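Local coordinates for ASCH domain (Vibrio cholerae TMA 21, PDB 3S9X), which is of unknown function but carries a domain of the PUA clan, whose members often bind RNA, so a role in nucleic-acid recognition is possible, at residues 57-62 against 150-155; 71-76 against 98-103; 78-83 against 91-96. One frame throughout, in Å; residues are numbered along the deposited sequence.

Interaction 1: residues 57-62 against 150-155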
# COMPACT_ATOMS: atom_id res chain seq x y z
N ARG A 57 3.46 7.94 2.66
CA ARG A 57 2.58 7.66 3.82
C ARG A 57 1.17 7.33 3.36
O ARG A 57 0.23 7.28 4.17
CB ARG A 57 2.58 8.90 4.74
CG ARG A 57 3.95 9.31 5.26
CD ARG A 57 3.83 10.52 6.18
NE ARG A 57 3.28 11.70 5.47
CZ ARG A 57 3.94 12.48 4.62
NH1 ARG A 57 3.26 13.48 4.03
NH2 ARG A 57 5.26 12.31 4.38
N ALA A 58 0.99 7.06 2.05
CA ALA A 58 -0.34 6.79 1.50
C ALA A 58 -0.13 6.05 0.19
O ALA A 58 0.95 6.06 -0.42
CB ALA A 58 -1.12 8.08 1.28
N SER A 59 -1.19 5.40 -0.23
CA SER A 59 -1.28 4.71 -1.51
C SER A 59 -2.71 4.63 -1.95
O SER A 59 -3.60 4.92 -1.17
CB SER A 59 -0.68 3.34 -1.38
OG SER A 59 -1.45 2.46 -0.60
N CYS A 60 -2.95 4.23 -3.20
CA CYS A 60 -4.30 4.09 -3.67
C CYS A 60 -4.40 2.91 -4.68
O CYS A 60 -3.39 2.34 -5.14
CB CYS A 60 -4.77 5.38 -4.34
SG CYS A 60 -3.99 5.83 -5.85
N SER A 61 -5.64 2.53 -4.93
CA SER A 61 -5.97 1.46 -5.85
C SER A 61 -7.37 1.68 -6.43
O SER A 61 -8.16 2.41 -5.87
CB SER A 61 -5.92 0.15 -5.11
OG SER A 61 -6.81 0.03 -4.03
N LEU A 62 -7.67 1.02 -7.54
CA LEU A 62 -8.99 1.10 -8.12
C LEU A 62 -10.02 0.43 -7.27
O LEU A 62 -9.90 -0.70 -6.86
CB LEU A 62 -9.04 0.48 -9.51
CG LEU A 62 -8.14 1.08 -10.60
CD1 LEU A 62 -8.17 0.16 -11.83
CD2 LEU A 62 -8.62 2.49 -10.96
N VAL A 150 -9.71 3.73 -3.92
CA VAL A 150 -9.60 3.55 -2.50
C VAL A 150 -8.27 4.12 -2.04
O VAL A 150 -7.21 3.71 -2.54
CB VAL A 150 -9.79 2.07 -2.05
CG1 VAL A 150 -9.50 1.86 -0.55
CG2 VAL A 150 -11.19 1.56 -2.45
N LEU A 151 -8.35 5.07 -1.12
CA LEU A 151 -7.17 5.78 -0.56
C LEU A 151 -6.84 5.15 0.76
O LEU A 151 -7.73 4.99 1.64
CB LEU A 151 -7.51 7.23 -0.32
CG LEU A 151 -8.10 8.01 -1.54
CD1 LEU A 151 -8.19 9.50 -1.15
CD2 LEU A 151 -7.34 7.86 -2.86
N GLU A 152 -5.56 4.80 0.97
CA GLU A 152 -5.07 4.28 2.25
C GLU A 152 -3.97 5.19 2.78
O GLU A 152 -3.10 5.64 2.01
CB GLU A 152 -4.49 2.89 2.08
CG GLU A 152 -5.48 1.89 1.64
CD GLU A 152 -4.82 0.54 1.20
OE1 GLU A 152 -4.03 0.04 1.99
OE2 GLU A 152 -5.23 0.04 0.13
N HIS A 153 -4.05 5.54 4.06
CA HIS A 153 -2.95 6.19 4.74
C HIS A 153 -2.34 5.20 5.72
O HIS A 153 -3.07 4.32 6.26
CB HIS A 153 -3.39 7.44 5.45
CG HIS A 153 -3.72 8.58 4.54
ND1 HIS A 153 -4.87 8.66 3.81
CD2 HIS A 153 -3.04 9.71 4.30
CE1 HIS A 153 -4.87 9.82 3.15
NE2 HIS A 153 -3.75 10.44 3.38
N PHE A 154 -1.07 5.32 6.02
CA PHE A 154 -0.39 4.37 6.86
C PHE A 154 0.85 5.03 7.54
O PHE A 154 1.28 6.10 7.12
CB PHE A 154 -0.04 3.08 6.10
CG PHE A 154 0.72 3.33 4.84
CD1 PHE A 154 2.04 3.74 4.82
CD2 PHE A 154 0.07 3.19 3.60
CE1 PHE A 154 2.71 3.92 3.58
CE2 PHE A 154 0.72 3.40 2.41
CZ PHE A 154 2.06 3.74 2.42
N LYS A 155 1.38 4.29 8.51
CA LYS A 155 2.54 4.73 9.26
C LYS A 155 3.48 3.58 9.44
O LYS A 155 3.04 2.44 9.60
CB LYS A 155 2.14 5.32 10.59
CG LYS A 155 1.57 4.34 11.56
CD LYS A 155 1.09 4.90 12.90
CE LYS A 155 0.48 3.86 13.81
NZ LYS A 155 -0.03 4.48 15.09
O HOH W 1 -3.06 0.87 -2.27
O HOH W 2 -1.26 0.50 1.45
O HOH W 3 -5.88 1.33 -1.91

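Interaction 2: residues 71-76 against 98-103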
# COMPACT_ATOMS: atom_id res chain seq x y z
N GLU A 71 -12.26 -8.39 -4.10
CA GLU A 71 -11.13 -8.28 -3.22
C GLU A 71 -11.55 -7.67 -1.90
O GLU A 71 -12.46 -6.87 -1.84
CB GLU A 71 -10.03 -7.50 -3.86
CG GLU A 71 -9.37 -8.21 -5.03
CD GLU A 71 -7.98 -7.62 -5.41
OE1 GLU A 71 -7.45 -8.10 -6.47
OE2 GLU A 71 -7.43 -6.73 -4.66
N LEU A 72 -10.93 -8.12 -0.82
CA LEU A 72 -11.29 -7.55 0.48
C LEU A 72 -10.77 -6.12 0.63
O LEU A 72 -9.60 -5.81 0.31
CB LEU A 72 -10.74 -8.41 1.65
CG LEU A 72 -11.17 -9.86 1.75
CD1 LEU A 72 -10.79 -10.58 3.09
CD2 LEU A 72 -12.69 -9.96 1.47
N MSE A 73 -11.64 -5.26 1.12
CA MSE A 73 -11.19 -3.88 1.37
C MSE A 73 -10.06 -3.81 2.38
O MSE A 73 -10.02 -4.58 3.35
CB MSE A 73 -12.33 -3.01 1.88
CG MSE A 73 -13.27 -2.60 0.74
SE MSE A 73 -12.69 -1.17 -0.26
CE MSE A 73 -12.88 0.21 1.06
N PRO A 74 -9.15 -2.87 2.18
CA PRO A 74 -8.16 -2.59 3.22
C PRO A 74 -8.83 -2.12 4.51
O PRO A 74 -9.87 -1.47 4.44
CB PRO A 74 -7.30 -1.52 2.61
CG PRO A 74 -8.13 -0.81 1.77
CD PRO A 74 -9.05 -1.90 1.09
N GLN A 75 -8.24 -2.48 5.64
CA GLN A 75 -8.79 -2.18 6.95
C GLN A 75 -7.80 -1.38 7.78
O GLN A 75 -6.60 -1.69 7.83
CB GLN A 75 -8.96 -3.48 7.81
CG GLN A 75 -10.06 -4.29 7.63
CD GLN A 75 -9.90 -5.66 8.25
OE1 GLN A 75 -9.29 -5.90 9.38
NE2 GLN A 75 -10.51 -6.61 7.58
N VAL A 76 -8.31 -0.39 8.50
CA VAL A 76 -7.58 0.25 9.55
C VAL A 76 -7.00 -0.79 10.50
O VAL A 76 -7.70 -1.74 10.86
CB VAL A 76 -8.41 1.34 10.26
CG1 VAL A 76 -7.76 1.88 11.49
CG2 VAL A 76 -8.76 2.48 9.26
N VAL A 98 -8.82 4.71 5.70
CA VAL A 98 -9.29 4.22 4.38
C VAL A 98 -10.48 5.08 3.95
O VAL A 98 -11.36 5.41 4.76
CB VAL A 98 -9.69 2.75 4.45
CG1 VAL A 98 -10.20 2.25 3.10
CG2 VAL A 98 -8.56 1.89 4.89
N SER A 99 -10.45 5.56 2.72
CA SER A 99 -11.57 6.34 2.17
C SER A 99 -11.57 6.22 0.66
O SER A 99 -10.75 5.48 0.11
CB SER A 99 -11.43 7.81 2.58
OG SER A 99 -10.40 8.45 1.86
N LYS A 100 -12.56 6.87 0.04
CA LYS A 100 -12.67 6.83 -1.44
C LYS A 100 -12.71 8.21 -2.07
O LYS A 100 -13.23 9.15 -1.45
CB LYS A 100 -13.92 6.07 -1.90
CG LYS A 100 -14.02 4.67 -1.36
CD LYS A 100 -15.24 3.95 -1.82
CE LYS A 100 -15.37 2.59 -1.23
NZ LYS A 100 -15.79 2.62 0.22
N CYS A 101 -12.16 8.31 -3.27
CA CYS A 101 -12.34 9.56 -4.07
C CYS A 101 -12.12 9.22 -5.51
O CYS A 101 -11.52 8.23 -5.84
CB CYS A 101 -11.40 10.76 -3.74
SG CYS A 101 -9.67 10.52 -4.38
N GLN A 102 -12.73 10.04 -6.38
CA GLN A 102 -12.52 9.86 -7.81
C GLN A 102 -11.10 10.19 -8.18
O GLN A 102 -10.52 11.14 -7.66
CB GLN A 102 -13.51 10.65 -8.67
CG GLN A 102 -14.88 10.04 -8.60
CD GLN A 102 -15.84 10.69 -9.60
OE1 GLN A 102 -15.45 11.59 -10.47
NE2 GLN A 102 -17.01 10.31 -9.53
N TYR A 103 -10.59 9.48 -9.17
CA TYR A 103 -9.28 9.76 -9.75
C TYR A 103 -9.10 11.26 -10.09
O TYR A 103 -8.12 11.88 -9.65
CB TYR A 103 -9.05 8.84 -10.96
CG TYR A 103 -7.76 9.17 -11.68
CD1 TYR A 103 -6.57 8.49 -11.44
CD2 TYR A 103 -7.72 10.18 -12.62
CE1 TYR A 103 -5.43 8.82 -12.07
CE2 TYR A 103 -6.55 10.54 -13.28
CZ TYR A 103 -5.41 9.85 -12.99
OH TYR A 103 -4.23 10.06 -13.61

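Interaction 3: residues 78-83 against 91-96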
# COMPACT_ATOMS: atom_id res chain seq x y z
N HIS A 78 -4.57 -2.93 9.81
CA HIS A 78 -3.80 -3.89 9.07
C HIS A 78 -2.28 -3.62 9.16
O HIS A 78 -1.88 -2.47 9.00
CB HIS A 78 -4.25 -3.83 7.59
CG HIS A 78 -3.53 -4.80 6.71
ND1 HIS A 78 -3.93 -6.11 6.54
CD2 HIS A 78 -2.48 -4.63 5.86
CE1 HIS A 78 -3.13 -6.70 5.67
NE2 HIS A 78 -2.25 -5.82 5.23
N LEU A 79 -1.50 -4.68 9.26
CA LEU A 79 -0.07 -4.60 9.16
C LEU A 79 0.42 -5.25 7.85
O LEU A 79 0.07 -6.36 7.53
CB LEU A 79 0.61 -5.37 10.30
CG LEU A 79 0.42 -4.80 11.69
CD1 LEU A 79 1.04 -5.74 12.74
CD2 LEU A 79 1.07 -3.42 11.79
N GLN A 80 1.24 -4.50 7.14
CA GLN A 80 1.90 -4.99 5.94
C GLN A 80 3.43 -4.96 6.19
O GLN A 80 4.00 -3.88 6.48
CB GLN A 80 1.56 -4.22 4.68
CG GLN A 80 2.31 -4.64 3.47
CD GLN A 80 2.01 -3.91 2.21
OE1 GLN A 80 0.97 -3.25 2.10
NE2 GLN A 80 2.93 -4.03 1.21
N VAL A 81 4.06 -6.11 5.97
CA VAL A 81 5.48 -6.15 5.82
C VAL A 81 5.76 -5.65 4.41
O VAL A 81 5.39 -6.31 3.42
CB VAL A 81 6.11 -7.56 6.07
CG1 VAL A 81 7.60 -7.47 5.85
CG2 VAL A 81 5.68 -8.10 7.45
N VAL A 82 6.43 -4.52 4.34
CA VAL A 82 6.84 -3.87 3.06
C VAL A 82 8.17 -4.46 2.67
O VAL A 82 9.15 -4.27 3.36
CB VAL A 82 6.89 -2.34 3.19
CG1 VAL A 82 7.34 -1.70 1.85
CG2 VAL A 82 5.56 -1.79 3.73
N THR A 83 8.18 -5.22 1.58
CA THR A 83 9.43 -5.78 1.08
C THR A 83 9.92 -4.97 -0.13
O THR A 83 9.15 -4.17 -0.72
CB THR A 83 9.26 -7.23 0.65
OG1 THR A 83 8.57 -7.33 -0.57
CG2 THR A 83 8.53 -8.09 1.73
N CYS A 91 10.41 -2.63 5.97
CA CYS A 91 9.73 -2.02 7.11
C CYS A 91 8.34 -2.67 7.23
O CYS A 91 7.94 -3.45 6.42
CB CYS A 91 9.70 -0.51 7.01
SG CYS A 91 8.73 0.12 5.64
N ILE A 92 7.65 -2.30 8.32
CA ILE A 92 6.29 -2.73 8.52
C ILE A 92 5.43 -1.45 8.66
O ILE A 92 5.79 -0.57 9.46
CB ILE A 92 6.09 -3.66 9.76
CG1 ILE A 92 7.07 -4.82 9.68
CG2 ILE A 92 4.64 -4.14 9.88
CD1 ILE A 92 7.01 -5.83 10.82
N ILE A 93 4.30 -1.43 7.97
CA ILE A 93 3.36 -0.36 8.03
C ILE A 93 2.05 -0.79 8.64
O ILE A 93 1.69 -1.97 8.53
CB ILE A 93 3.16 0.33 6.70
CG1 ILE A 93 2.57 -0.60 5.64
CG2 ILE A 93 4.42 1.04 6.21
CD1 ILE A 93 2.20 -0.03 4.30
N GLU A 94 1.34 0.17 9.27
CA GLU A 94 0.02 -0.07 9.88
C GLU A 94 -0.91 0.94 9.19
O GLU A 94 -0.64 2.16 9.13
CB GLU A 94 0.02 0.23 11.39
CG GLU A 94 -1.33 -0.07 12.02
CD GLU A 94 -1.30 0.05 13.51
OE1 GLU A 94 -0.27 -0.25 14.15
OE2 GLU A 94 -2.40 0.32 14.06
N ILE A 95 -2.00 0.43 8.62
CA ILE A 95 -3.02 1.26 8.01
C ILE A 95 -3.71 2.13 9.07
O ILE A 95 -4.19 1.59 10.06
CB ILE A 95 -4.02 0.41 7.23
CG1 ILE A 95 -3.31 -0.28 6.06
CG2 ILE A 95 -5.25 1.31 6.77
CD1 ILE A 95 -4.17 -1.07 5.05
N THR A 96 -3.83 3.44 8.80
CA THR A 96 -4.41 4.37 9.73
C THR A 96 -5.75 4.97 9.25
O THR A 96 -6.54 5.35 10.08
CB THR A 96 -3.42 5.53 10.09
OG1 THR A 96 -3.11 6.14 8.86
CG2 THR A 96 -2.14 4.99 10.79

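Interaction 1: residues 57-62 against 150-155
S59 and E152 face each other as a hydrogen-bonded pair of antiparallel strands, joined twice through their backbones. S59 N donates to E152 O at 3.0 Å, and the return bond from E152 N to S59 O is nearly straight, with 174° at the hydrogen. S61 and V150 repeat the pattern, V150 N lying 2.8 Å from S61 O. At the other end F154 N donates to R57 O.

Between these pairs, A58 meets H153, and its CB sits over one face of the imidazole in a CH-pi contact, 4.1 Å from the ring centroid. The small methyl of A58 leaves room for the H153 ring to lie over it. On F154, chi1 of 53° sets CG between the backbone N and the carbonyl carbon, and the ring lies against the R57-A58 peptide, with R57 C 3.7 Å above its centre. S59 OG lies at the edge of this ring, in its plane.

Waters fill the next shell. One joins S59 OG to E152 OE1, donating to OE1 at 2.9 Å; another takes part with S61 OG and donates to both V150 O and E152 OE2. Y66 OH is a further partner of S61 OG, while F110 of helix 108-114 packs on A58 and meets the H153 ring.

The two faces thus differ: beside S59, S61 and E152 water bridges hydroxyls and carboxylate, though V150 shares that face, whereas A58, C60, L151 and H153 pack a methyl, a thiol, an isobutyl group and an aromatic ring against helix 108-114.

Interaction 2: residues 71-76 against 98-103
V98 receives three residues of the loop 71-76, and its side-chain contacts are mostly apolar. Its CG1 methyl meets two partners. One is P74, whose ring carbon CG comes within 3.9 Å of V98 CG1. The other is M73, a selenomethionine, whose terminal CE also lies 3.9 Å from V98 CG1. Bends at chi2 and chi3 fold the M73 chain, the latter setting the direction of that methyl. V76 adds a looser touch from farther along the loop, its CG2 being 4.4 Å from V98 CG2. A branched residue suits this place because its two methyls can serve different neighbours, while the rigid proline ring offers a fixed carbon surface and the flexible chain of M73 can bend to meet the same methyl.

Carbon also meets polar atoms here. V98 CG2 packs against the backbone of the loop, 3.6 Å from P74 O. K100 slants back toward the V98 end with an extended chain that turns only at its last torsion, chi4 74°, which places NZ. The ammonium nitrogen then stands 3.9 Å from M73 CE, so the lysine contributes here by packing beside the methyl. No hydrogen bond joins the two segments; they meet by van der Waals contact.

The touching parts of the loop and strand 89-102 run 134° apart, obliquely and more nearly antiparallel than crosswise. The loop, which in the chain links helix 64-67 to strand 79-83, lies at the surface. Y66 of that helix packs on both M73 and P74. From strand 148-158, the neighbour of 89-102 in the sheet, V150 touches M73 and V98, and E152 touches P74.

Interaction 3: residues 78-83 against 91-96
H78 and I95 begin an antiparallel pairing in which I95 N donates to H78 O at 2.9 Å. Q80 and I93 follow as a hydrogen-bonded pair with bonds in both directions, each 2.9 Å between the N of one and the O of the other. V82 N then reaches C91 O at 2.8 Å, whereas the return bond from C91 N to V82 O is weak. The strand directions differ by 147°, a marked twist. CA-H...O contacts fill in between, such as L79 CA to I93 O at 3.2 Å.

The strands are the two arms of a beta hairpin in the mixed sheet of this PUA-clan domain, and strand 32-35 lies along the other side of 79-83.

On the face of Q80, V82, C91 and I93, V82 and I93 cross at about a right angle. Chi1 of 63° puts I93 CG1 between the backbone N and the carbonyl carbon, where it meets Q80 O and, at 3.7 Å, V82 CG2. Branched chains and the slim thiol of C91 suit this interior, which helix 41-52 covers. Q80 lies beside I93, pointing the same way, and its amide NE2 bonds to D35 O. On the other face L79 CD2 packs on the aliphatic part of E94, 3.8 Å from CB, leaving OE1 to bond with Y29 OH, and V81 and I92 abut helix 8-19. At the loop end, H78 CB packs on I95 CD1, and its imidazole is hydrogen-bonded to the hydroxyls of S31 and S33.

How the interactions relate
All three contacts belong to one sheet. Strand 89-102 takes part in interactions 2 and 3, and strand 148-158, used by interaction 1, runs beside it, bonded through H153 O to T96 N and through L151 N to S99 O. Interaction 3 is the most buried, mostly aliphatic at its centre, with polar H78, Q80 and E94 bonded to partners outside it. Interaction 1 pairs strands just as regularly, but at the sheet's outermost strand 58-62, where one face is hydrated. Interaction 2 is a surface contact without hydrogen bonds, a loop laid on the sheet by side-chain packing. P74 connects the three, its ring touching E152 of interaction 1 and I95 of interaction 3.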